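Local atomic coordinates of outer membrane protein OMP121 (Bacteroides thetaiotaomicron, PDB entry 5FQ8), a protein that probably imports nutrients across the bacterial outer membrane as a TonB-dependent transporter and binds metal ions such as calcium. Residues Glu193-Asn196 with Glu197-Met200; Ile844-Tyr848 with Asn849-Pro853; Gly891-Met894 with Gly895-Phe898. All coordinates share one frame; numbering follows the deposited sequence.

Contact 1: Glu193-Asn196 with Glu197-Met200; sequences EFQN and EFGM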
ATOM      1  N   GLU B 193     -29.624 -26.229  15.200  1.00 26.33           N
ATOM      2  CA  GLU B 193     -30.172 -26.853  16.386  1.00 28.72           C
ATOM      3  C   GLU B 193     -29.047 -27.506  17.163  1.00 27.06           C
ATOM      4  O   GLU B 193     -28.279 -28.297  16.619  1.00 26.73           O
ATOM      5  CB  GLU B 193     -31.237 -27.872  16.013  1.00 27.83           C
ATOM      6  CG  GLU B 193     -31.837 -28.569  17.198  1.00 29.33           C
ATOM      7  CD  GLU B 193     -32.816 -29.614  16.803  1.00 28.05           C
ATOM      8  OE1 GLU B 193     -33.006 -29.813  15.595  1.00 27.93           O
ATOM      9  OE2 GLU B 193     -33.393 -30.236  17.704  1.00 28.50           O
ATOM     10  N   PHE B 194     -28.961 -27.174  18.434  1.00 26.98           N
ATOM     11  CA  PHE B 194     -27.832 -27.530  19.268  1.00 27.01           C
ATOM     12  C   PHE B 194     -28.165 -28.682  20.187  1.00 27.52           C
ATOM     13  O   PHE B 194     -29.321 -28.952  20.485  1.00 27.87           O
ATOM     14  CB  PHE B 194     -27.398 -26.343  20.120  1.00 26.89           C
ATOM     15  CG  PHE B 194     -26.971 -25.176  19.327  1.00 26.43           C
ATOM     16  CD1 PHE B 194     -25.852 -25.255  18.526  1.00 26.09           C
ATOM     17  CD2 PHE B 194     -27.682 -23.998  19.371  1.00 26.38           C
ATOM     18  CE1 PHE B 194     -25.454 -24.186  17.781  1.00 25.70           C
ATOM     19  CE2 PHE B 194     -27.275 -22.918  18.638  1.00 25.99           C
ATOM     20  CZ  PHE B 194     -26.164 -23.011  17.837  1.00 25.64           C
ATOM     21  N   GLN B 195     -27.119 -29.345  20.641  1.00 32.70           N
ATOM     22  CA  GLN B 195     -27.205 -30.287  21.734  1.00 36.36           C
ATOM     23  C   GLN B 195     -27.066 -29.508  23.032  1.00 28.40           C
ATOM     24  O   GLN B 195     -26.243 -28.611  23.128  1.00 35.56           O
ATOM     25  CB  GLN B 195     -26.103 -31.333  21.588  1.00 38.88           C
ATOM     26  CG  GLN B 195     -25.518 -31.816  22.891  1.00 33.76           C
ATOM     27  CD  GLN B 195     -24.293 -31.054  23.294  1.00 40.67           C
ATOM     28  OE1 GLN B 195     -24.063 -30.836  24.466  1.00 50.68           O
ATOM     29  NE2 GLN B 195     -23.498 -30.647  22.325  1.00 38.12           N
ATOM     30  N   ASN B 196     -27.878 -29.816  24.012  1.00 28.69           N
ATOM     31  CA  ASN B 196     -27.747 -29.198  25.328  1.00 28.91           C
ATOM     32  C   ASN B 196     -27.488 -30.246  26.400  1.00 29.43           C
ATOM     33  O   ASN B 196     -27.874 -30.071  27.552  1.00 29.83           O
ATOM     34  CB  ASN B 196     -28.975 -28.357  25.702  1.00 29.08           C
ATOM     35  CG  ASN B 196     -29.123 -27.103  24.843  1.00 28.60           C
ATOM     36  OD1 ASN B 196     -28.364 -26.147  24.981  1.00 28.32           O
ATOM     37  ND2 ASN B 196     -30.130 -27.089  23.991  1.00 28.56           N
ATOM     38  N   GLU B 197     -26.837 -31.342  26.030  1.00 29.47           N
ATOM     39  CA  GLU B 197     -26.592 -32.433  26.955  1.00 29.99           C
ATOM     40  C   GLU B 197     -25.216 -32.366  27.600  1.00 29.97           C
ATOM     41  O   GLU B 197     -25.083 -32.669  28.789  1.00 30.43           O
ATOM     42  CB  GLU B 197     -26.759 -33.764  26.224  1.00 30.15           C
ATOM     43  CG  GLU B 197     -27.120 -34.936  27.110  1.00 43.27           C
ATOM     44  CD  GLU B 197     -27.306 -36.222  26.337  1.00 41.12           C
ATOM     45  OE1 GLU B 197     -27.476 -36.163  25.103  1.00 45.63           O
ATOM     46  OE2 GLU B 197     -27.282 -37.294  26.970  1.00 37.50           O
ATOM     47  N   PHE B 198     -24.194 -31.946  26.855  1.00 31.60           N
ATOM     48  CA  PHE B 198     -22.818 -31.929  27.334  1.00 33.07           C
ATOM     49  C   PHE B 198     -22.222 -30.536  27.173  1.00 35.10           C
ATOM     50  O   PHE B 198     -22.573 -29.792  26.260  1.00 32.33           O
ATOM     51  CB  PHE B 198     -21.964 -32.955  26.585  1.00 29.38           C
ATOM     52  CG  PHE B 198     -22.650 -34.268  26.346  1.00 29.75           C
ATOM     53  CD1 PHE B 198     -22.601 -35.273  27.293  1.00 30.34           C
ATOM     54  CD2 PHE B 198     -23.337 -34.498  25.169  1.00 29.55           C
ATOM     55  CE1 PHE B 198     -23.221 -36.465  27.072  1.00 30.71           C
ATOM     56  CE2 PHE B 198     -23.959 -35.696  24.940  1.00 29.92           C
ATOM     57  CZ  PHE B 198     -23.901 -36.681  25.893  1.00 30.50           C
ATOM     58  N   GLY B 199     -21.284 -30.194  28.054  1.00 39.81           N
ATOM     59  CA  GLY B 199     -20.716 -28.874  28.088  1.00 41.14           C
ATOM     60  C   GLY B 199     -19.256 -28.825  27.687  1.00 41.26           C
ATOM     61  O   GLY B 199     -18.733 -29.709  26.994  1.00 40.03           O
ATOM     62  N   MET B 200     -18.592 -27.761  28.130  1.00 37.87           N
ATOM     63  CA  MET B 200     -17.230 -27.470  27.718  1.00 33.64           C
ATOM     64  C   MET B 200     -16.300 -28.624  28.027  1.00 28.41           C
ATOM     65  O   MET B 200     -16.223 -29.086  29.162  1.00 28.91           O
ATOM     66  CB  MET B 200     -16.739 -26.217  28.436  1.00 31.63           C
ATOM     67  CG  MET B 200     -15.273 -25.883  28.245  1.00 27.94           C
ATOM     68  SD  MET B 200     -14.871 -24.390  29.107  1.00 28.00           S
ATOM     69  CE  MET B 200     -15.645 -24.706  30.666  1.00 28.65           C
TER
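Q195 meets E197 and F198 where the backbone bends through an irregular loop, with neither helix nor strand to order it, and the side chain of Q195 supplies the tie instead. Its chain is sharply bent at the second torsion (chi2 -94°), which folds the amide back under the following backbone. OE1 accepts a hydrogen bond from N of F198 at 2.6 Å and 156°, the donor tilted from the carbonyl plane of the amide; N of E197 adds a weak bond to the same OE1 at 3.2 Å. Glutamine suits this buried place because its flexible chain can reach past two residues. With an alanine here the F198 amide would probably lose this acceptor and the bend be freer to open. Q195 and F198 both pack on R851. E197 lays its CB 3.6 Å above one face of the F198 ring, near the rim, while its extended chain carries the carboxylate outward to a salt bridge with R217. E197 is a calcium ligand in a structure of this protein, though here its side chain stops about 4 Å from the ion. OD1 of N196 is hydrogen-bonded to R339. The bend lies between barrel strand 177-188 and strand 201-202.

Contact 2: Ile844-Tyr848 with Asn849-Pro853; sequences IQTAY and NDRNP. With CA (calcium ion), chain N.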
ATOM      1  N   ILE B 844     -26.846 -31.123  17.485  1.00 27.30           N
ATOM      2  CA  ILE B 844     -27.595 -32.138  18.211  1.00 27.84           C
ATOM      3  C   ILE B 844     -27.237 -33.523  17.699  1.00 28.11           C
ATOM      4  O   ILE B 844     -27.208 -34.493  18.459  1.00 28.49           O
ATOM      5  CB  ILE B 844     -29.110 -31.846  18.105  1.00 28.02           C
ATOM      6  CG1 ILE B 844     -29.904 -32.814  18.963  1.00 28.62           C
ATOM      7  CG2 ILE B 844     -29.584 -31.878  16.676  1.00 27.86           C
ATOM      8  CD1 ILE B 844     -29.637 -32.666  20.424  1.00 28.84           C
ATOM      9  N   GLN B 845     -26.925 -33.630  16.411  1.00 27.81           N
ATOM     10  CA  GLN B 845     -26.476 -34.901  15.871  1.00 28.02           C
ATOM     11  C   GLN B 845     -25.308 -35.486  16.648  1.00 35.03           C
ATOM     12  O   GLN B 845     -25.226 -36.707  16.796  1.00 30.14           O
ATOM     13  CB  GLN B 845     -26.085 -34.746  14.408  1.00 33.67           C
ATOM     14  CG  GLN B 845     -27.242 -34.673  13.461  1.00 27.74           C
ATOM     15  CD  GLN B 845     -27.801 -33.301  13.359  1.00 27.41           C
ATOM     16  OE1 GLN B 845     -27.549 -32.468  14.202  1.00 27.24           O
ATOM     17  NE2 GLN B 845     -28.569 -33.051  12.321  1.00 27.36           N
ATOM     18  N   THR B 846     -24.398 -34.655  17.153  1.00 27.85           N
ATOM     19  CA  THR B 846     -23.221 -35.226  17.787  1.00 27.98           C
ATOM     20  C   THR B 846     -23.535 -35.849  19.134  1.00 28.49           C
ATOM     21  O   THR B 846     -22.653 -36.481  19.723  1.00 28.70           O
ATOM     22  CB  THR B 846     -22.116 -34.179  17.948  1.00 27.56           C
ATOM     23  OG1 THR B 846     -22.465 -33.248  18.972  1.00 27.54           O
ATOM     24  CG2 THR B 846     -21.875 -33.442  16.651  1.00 27.08           C
ATOM     25  N   ALA B 847     -24.754 -35.697  19.627  1.00 28.71           N
ATOM     26  CA  ALA B 847     -25.151 -36.369  20.851  1.00 29.25           C
ATOM     27  C   ALA B 847     -25.620 -37.796  20.599  1.00 29.74           C
ATOM     28  O   ALA B 847     -26.286 -38.370  21.446  1.00 30.24           O
ATOM     29  CB  ALA B 847     -26.237 -35.555  21.548  1.00 29.32           C
ATOM     30  N   TYR B 848     -25.180 -38.392  19.492  1.00 29.64           N
ATOM     31  CA  TYR B 848     -25.850 -39.537  18.879  1.00 30.04           C
ATOM     32  C   TYR B 848     -26.018 -40.725  19.820  1.00 73.44           C
ATOM     33  O   TYR B 848     -27.124 -41.243  19.984  1.00 49.60           O
ATOM     34  CB  TYR B 848     -25.083 -39.953  17.636  1.00 29.84           C
ATOM     35  CG  TYR B 848     -25.304 -41.367  17.178  1.00 30.34           C
ATOM     36  CD1 TYR B 848     -26.448 -41.716  16.500  1.00 30.55           C
ATOM     37  CD2 TYR B 848     -24.338 -42.338  17.380  1.00 30.63           C
ATOM     38  CE1 TYR B 848     -26.642 -42.981  16.065  1.00 31.04           C
ATOM     39  CE2 TYR B 848     -24.527 -43.604  16.944  1.00 31.11           C
ATOM     40  CZ  TYR B 848     -25.684 -43.923  16.287  1.00 31.32           C
ATOM     41  OH  TYR B 848     -25.893 -45.204  15.848  1.00 39.10           O
ATOM     42  N   ASN B 849     -24.946 -41.229  20.396  1.00 30.86           N
ATOM     43  CA  ASN B 849     -25.079 -42.457  21.157  1.00 31.53           C
ATOM     44  C   ASN B 849     -25.029 -42.190  22.642  1.00 31.77           C
ATOM     45  O   ASN B 849     -24.536 -43.015  23.405  1.00 32.23           O
ATOM     46  CB  ASN B 849     -23.997 -43.444  20.736  1.00 31.70           C
ATOM     47  CG  ASN B 849     -24.300 -44.857  21.150  1.00 32.44           C
ATOM     48  OD1 ASN B 849     -25.144 -45.507  20.563  1.00 34.21           O
ATOM     49  ND2 ASN B 849     -23.601 -45.347  22.157  1.00 32.80           N
ATOM     50  N   ASP B 850     -25.526 -41.034  23.064  1.00 31.49           N
ATOM     51  CA  ASP B 850     -25.253 -40.528  24.401  1.00 31.61           C
ATOM     52  C   ASP B 850     -23.750 -40.491  24.635  1.00 31.45           C
ATOM     53  O   ASP B 850     -23.267 -40.510  25.768  1.00 31.72           O
ATOM     54  CB  ASP B 850     -25.971 -41.347  25.469  1.00 53.75           C
ATOM     55  CG  ASP B 850     -27.469 -41.380  25.250  1.00 43.68           C
ATOM     56  OD1 ASP B 850     -27.898 -41.458  24.080  1.00 61.39           O
ATOM     57  OD2 ASP B 850     -28.171 -41.375  26.274  1.00 43.61           O
ATOM     58  N   ARG B 851     -23.019 -40.459  23.526  1.00 31.05           N
ATOM     59  CA  ARG B 851     -21.577 -40.297  23.506  1.00 30.82           C
ATOM     60  C   ARG B 851     -20.872 -41.411  24.275  1.00 31.39           C
ATOM     61  O   ARG B 851     -19.763 -41.240  24.780  1.00 31.36           O
ATOM     62  CB  ARG B 851     -21.192 -38.907  24.010  1.00 30.41           C
ATOM     63  CG  ARG B 851     -21.394 -37.878  22.926  1.00 29.79           C
ATOM     64  CD  ARG B 851     -20.990 -36.502  23.358  1.00 29.40           C
ATOM     65  NE  ARG B 851     -21.324 -35.535  22.327  1.00 33.67           N
ATOM     66  CZ  ARG B 851     -21.286 -34.223  22.505  1.00 34.69           C
ATOM     67  NH1 ARG B 851     -20.921 -33.737  23.670  1.00 42.01           N
ATOM     68  NH2 ARG B 851     -21.604 -33.402  21.517  1.00 32.54           N
ATOM     69  N   ASN B 852     -21.499 -42.553  24.341  1.00 31.92           N
ATOM     70  CA  ASN B 852     -20.858 -43.717  24.905  1.00 32.49           C
ATOM     71  C   ASN B 852     -20.051 -44.436  23.834  1.00 32.44           C
ATOM     72  O   ASN B 852     -20.341 -44.310  22.645  1.00 32.11           O
ATOM     73  CB  ASN B 852     -21.898 -44.653  25.478  1.00 33.16           C
ATOM     74  CG  ASN B 852     -22.608 -44.062  26.647  1.00 33.32           C
ATOM     75  OD1 ASN B 852     -21.997 -43.446  27.509  1.00 33.26           O
ATOM     76  ND2 ASN B 852     -23.917 -44.232  26.681  1.00 36.34           N
ATOM     77  N   PRO B 853     -19.029 -45.188  24.229  1.00 35.93           N
ATOM     78  CA  PRO B 853     -18.207 -45.898  23.246  1.00 32.81           C
ATOM     79  C   PRO B 853     -19.065 -46.737  22.336  1.00 33.03           C
ATOM     80  O   PRO B 853     -19.989 -47.405  22.778  1.00 48.81           O
ATOM     81  CB  PRO B 853     -17.298 -46.762  24.117  1.00 33.38           C
ATOM     82  CG  PRO B 853     -17.924 -46.791  25.439  1.00 33.78           C
ATOM     83  CD  PRO B 853     -18.580 -45.474  25.593  1.00 33.27           C
TER
HETATM   84 CA    CA N1988     -29.287 -40.002  24.163  1.00 46.03          CA
HETATM   85  O   HOH W   1     -30.798 -38.798  22.951  1.00 15.39           O
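A847 and D850 are joined through a type I beta turn, N of D850 donating to O of A847 at 3.2 Å, and a type I' turn from N849 to N852 overlaps it. D850 and R851 occupy the central positions of the second turn, both with positive phi, and this reversal sends the arginine back along the 3-10 turn at 844-846. From CB the R851 chain runs extended to NE (chi2 -178°, chi3 -174°), alongside T846. CG passes 3.7 Å from O of T846, and CD skirts the same atom. NE then donates to O of T846 at 3.1 Å and a nearly straight 166°; the acceptor lies in the guanidinium plane, although NE itself stands above the plane of that carbonyl. NH2 reaches OG1 of T846 at 2.7 Å, also in plane, so NE and NH2 each bond a different atom of T846, which fixes the guanidinium's rotation. NH1 goes on to O of S213. Threonine suits the place by offering a hydroxyl beside its carbonyl; OG1 is also bonded to O of A843. Y848 lies obliquely against N849, whose OD1 is bonded to the backbone of another protein's chain. D850 also meets the other protein: OD2 bonds a basic side chain there, and the carboxylate binds calcium, modelled with OD1 at 2.0 Å and OD2 at 2.8 Å from the ion, which also holds a water.

Contact 3: Gly891-Met894 with Gly895-Phe898; sequences GSDM and GSCF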
ATOM      1  N   GLY B 891     -18.634 -38.344  10.726  1.00 29.75           N
ATOM      2  CA  GLY B 891     -19.202 -39.655  10.975  1.00 28.26           C
ATOM      3  C   GLY B 891     -18.993 -40.621   9.837  1.00 28.45           C
ATOM      4  O   GLY B 891     -18.043 -40.469   9.072  1.00 28.27           O
ATOM      5  N   SER B 892     -19.894 -41.592   9.678  1.00 28.90           N
ATOM      6  CA  SER B 892     -19.724 -42.546   8.597  1.00 29.22           C
ATOM      7  C   SER B 892     -19.715 -41.874   7.238  1.00 28.88           C
ATOM      8  O   SER B 892     -19.347 -42.505   6.243  1.00 29.09           O
ATOM      9  CB  SER B 892     -20.821 -43.583   8.662  1.00 29.77           C
ATOM     10  OG  SER B 892     -20.835 -44.188   9.938  1.00 30.12           O
ATOM     11  N   ASP B 893     -20.082 -40.611   7.172  1.00 28.39           N
ATOM     12  CA  ASP B 893     -20.174 -39.939   5.896  1.00 28.10           C
ATOM     13  C   ASP B 893     -18.893 -39.226   5.511  1.00 29.05           C
ATOM     14  O   ASP B 893     -18.721 -38.886   4.336  1.00 41.49           O
ATOM     15  CB  ASP B 893     -21.311 -38.922   5.933  1.00 29.70           C
ATOM     16  CG  ASP B 893     -22.631 -39.514   5.589  1.00 28.19           C
ATOM     17  OD1 ASP B 893     -22.673 -40.465   4.787  1.00 28.56           O
ATOM     18  OD2 ASP B 893     -23.631 -39.005   6.131  1.00 28.13           O
ATOM     19  N   MET B 894     -18.006 -38.986   6.469  1.00 27.58           N
ATOM     20  CA  MET B 894     -16.709 -38.301   6.271  1.00 30.74           C
ATOM     21  C   MET B 894     -16.988 -36.904   5.709  1.00 26.74           C
ATOM     22  O   MET B 894     -17.901 -36.213   6.177  1.00 27.45           O
ATOM     23  CB  MET B 894     -15.774 -39.141   5.424  1.00 31.38           C
ATOM     24  CG  MET B 894     -15.608 -40.549   5.936  1.00 31.62           C
ATOM     25  SD  MET B 894     -14.013 -41.286   5.632  1.00 29.50           S
ATOM     26  CE  MET B 894     -13.253 -41.035   7.207  1.00 28.25           C
ATOM     27  N   GLY B 895     -16.219 -36.456   4.729  1.00 26.53           N
ATOM     28  CA  GLY B 895     -16.390 -35.109   4.238  1.00 39.78           C
ATOM     29  C   GLY B 895     -17.754 -34.866   3.621  1.00 32.58           C
ATOM     30  O   GLY B 895     -18.332 -33.785   3.772  1.00 33.87           O
ATOM     31  N   SER B 896     -18.287 -35.860   2.916  1.00 26.45           N
ATOM     32  CA  SER B 896     -19.572 -35.691   2.259  1.00 26.51           C
ATOM     33  C   SER B 896     -20.680 -35.340   3.240  1.00 26.47           C
ATOM     34  O   SER B 896     -21.702 -34.789   2.827  1.00 26.40           O
ATOM     35  CB  SER B 896     -19.921 -36.954   1.515  1.00 27.00           C
ATOM     36  OG  SER B 896     -20.023 -38.001   2.452  1.00 27.36           O
ATOM     37  N   CYS B 897     -20.493 -35.631   4.528  1.00 26.54           N
ATOM     38  CA  CYS B 897     -21.475 -35.249   5.536  1.00 26.53           C
ATOM     39  C   CYS B 897     -21.824 -33.782   5.452  1.00 32.21           C
ATOM     40  O   CYS B 897     -22.937 -33.387   5.807  1.00 41.22           O
ATOM     41  CB  CYS B 897     -20.946 -35.568   6.925  1.00 26.62           C
ATOM     42  SG  CYS B 897     -21.911 -34.926   8.271  1.00 26.57           S
ATOM     43  N   PHE B 898     -20.907 -32.962   4.969  1.00 30.85           N
ATOM     44  CA  PHE B 898     -21.077 -31.527   5.040  1.00 25.35           C
ATOM     45  C   PHE B 898     -21.560 -30.932   3.740  1.00 25.23           C
ATOM     46  O   PHE B 898     -21.695 -29.717   3.652  1.00 24.92           O
ATOM     47  CB  PHE B 898     -19.776 -30.881   5.485  1.00 25.06           C
ATOM     48  CG  PHE B 898     -19.276 -31.410   6.792  1.00 25.20           C
ATOM     49  CD1 PHE B 898     -20.019 -31.255   7.940  1.00 25.28           C
ATOM     50  CD2 PHE B 898     -18.081 -32.074   6.863  1.00 25.30           C
ATOM     51  CE1 PHE B 898     -19.579 -31.742   9.132  1.00 25.45           C
ATOM     52  CE2 PHE B 898     -17.623 -32.556   8.050  1.00 25.47           C
ATOM     53  CZ  PHE B 898     -18.369 -32.397   9.193  1.00 25.55           C
TER
HETATM   54  O   HOH W   2     -22.084 -40.385   2.367  1.00 22.42           O
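D893 and C897 pack against each other on the close side of this short coil, CB of D893 lying 3.5 Å from CB of C897, while the carboxylate of D893 belongs to the solvent side. On the packed side, CB of the small cysteine lies beside O of M894, and its N donates to that same oxygen at 3.1 Å. With SG set opposite the backbone N (chi1 171°), the sulfur swings over one face of the F898 ring, 4.0 Å above its plane and towards the rim. CE2 of the F898 ring comes obliquely within 4.1 Å of O of M894, and the ring packs on K834 and D835 of helix 832-839. M894 has a positive phi, an uncommon choice for a residue with a side chain, and its bent, flexible thioether chain is buried against Q767 and A769. The motif is a pair of short 3-10 stretches, 892-893 and 895-898, meeting at M894, whose positive phi interrupts the coil. Three N-H groups are bonded to the carbonyl three residues back: M894 to G891, C897 to M894 and F898 to G895. G891, with a positive phi, opens the coil in a conformation that glycine adopts easily. The coil links helix 880-889 to barrel strand 899-915. The looser side is polar. S896 donates OG to O of D893 in a bond that is very short in the model (2.5 Å), its chi1 of 62° tucking the hydroxyl back over the turn, and serine is short enough to do this without leaving the coil. A water bridges the two residues, donating to OD1 of D893 and, at 3.2 Å, to OG of S896.

Overall arrangement
Following the chain from the N terminus, contact 1 closes a bend soon after barrel strand 177-188. More than six hundred residues later contact 2 forms the paired turns after helix 832-839, and contact 3 coils the chain between helix 880-889 and strand 899-915. The three lie in series, none nested or crossing. Contacts 1 and 2 nevertheless touch: O of E193 probably accepts a hydrogen bond from N of I844. E197 and D850 are both calcium ligands in a structure of this protein, so the ion would join two loops far apart in sequence, though of the two D850 alone binds it here. Contact 3 stands apart, its nearest atoms about 7 Å from contact 2.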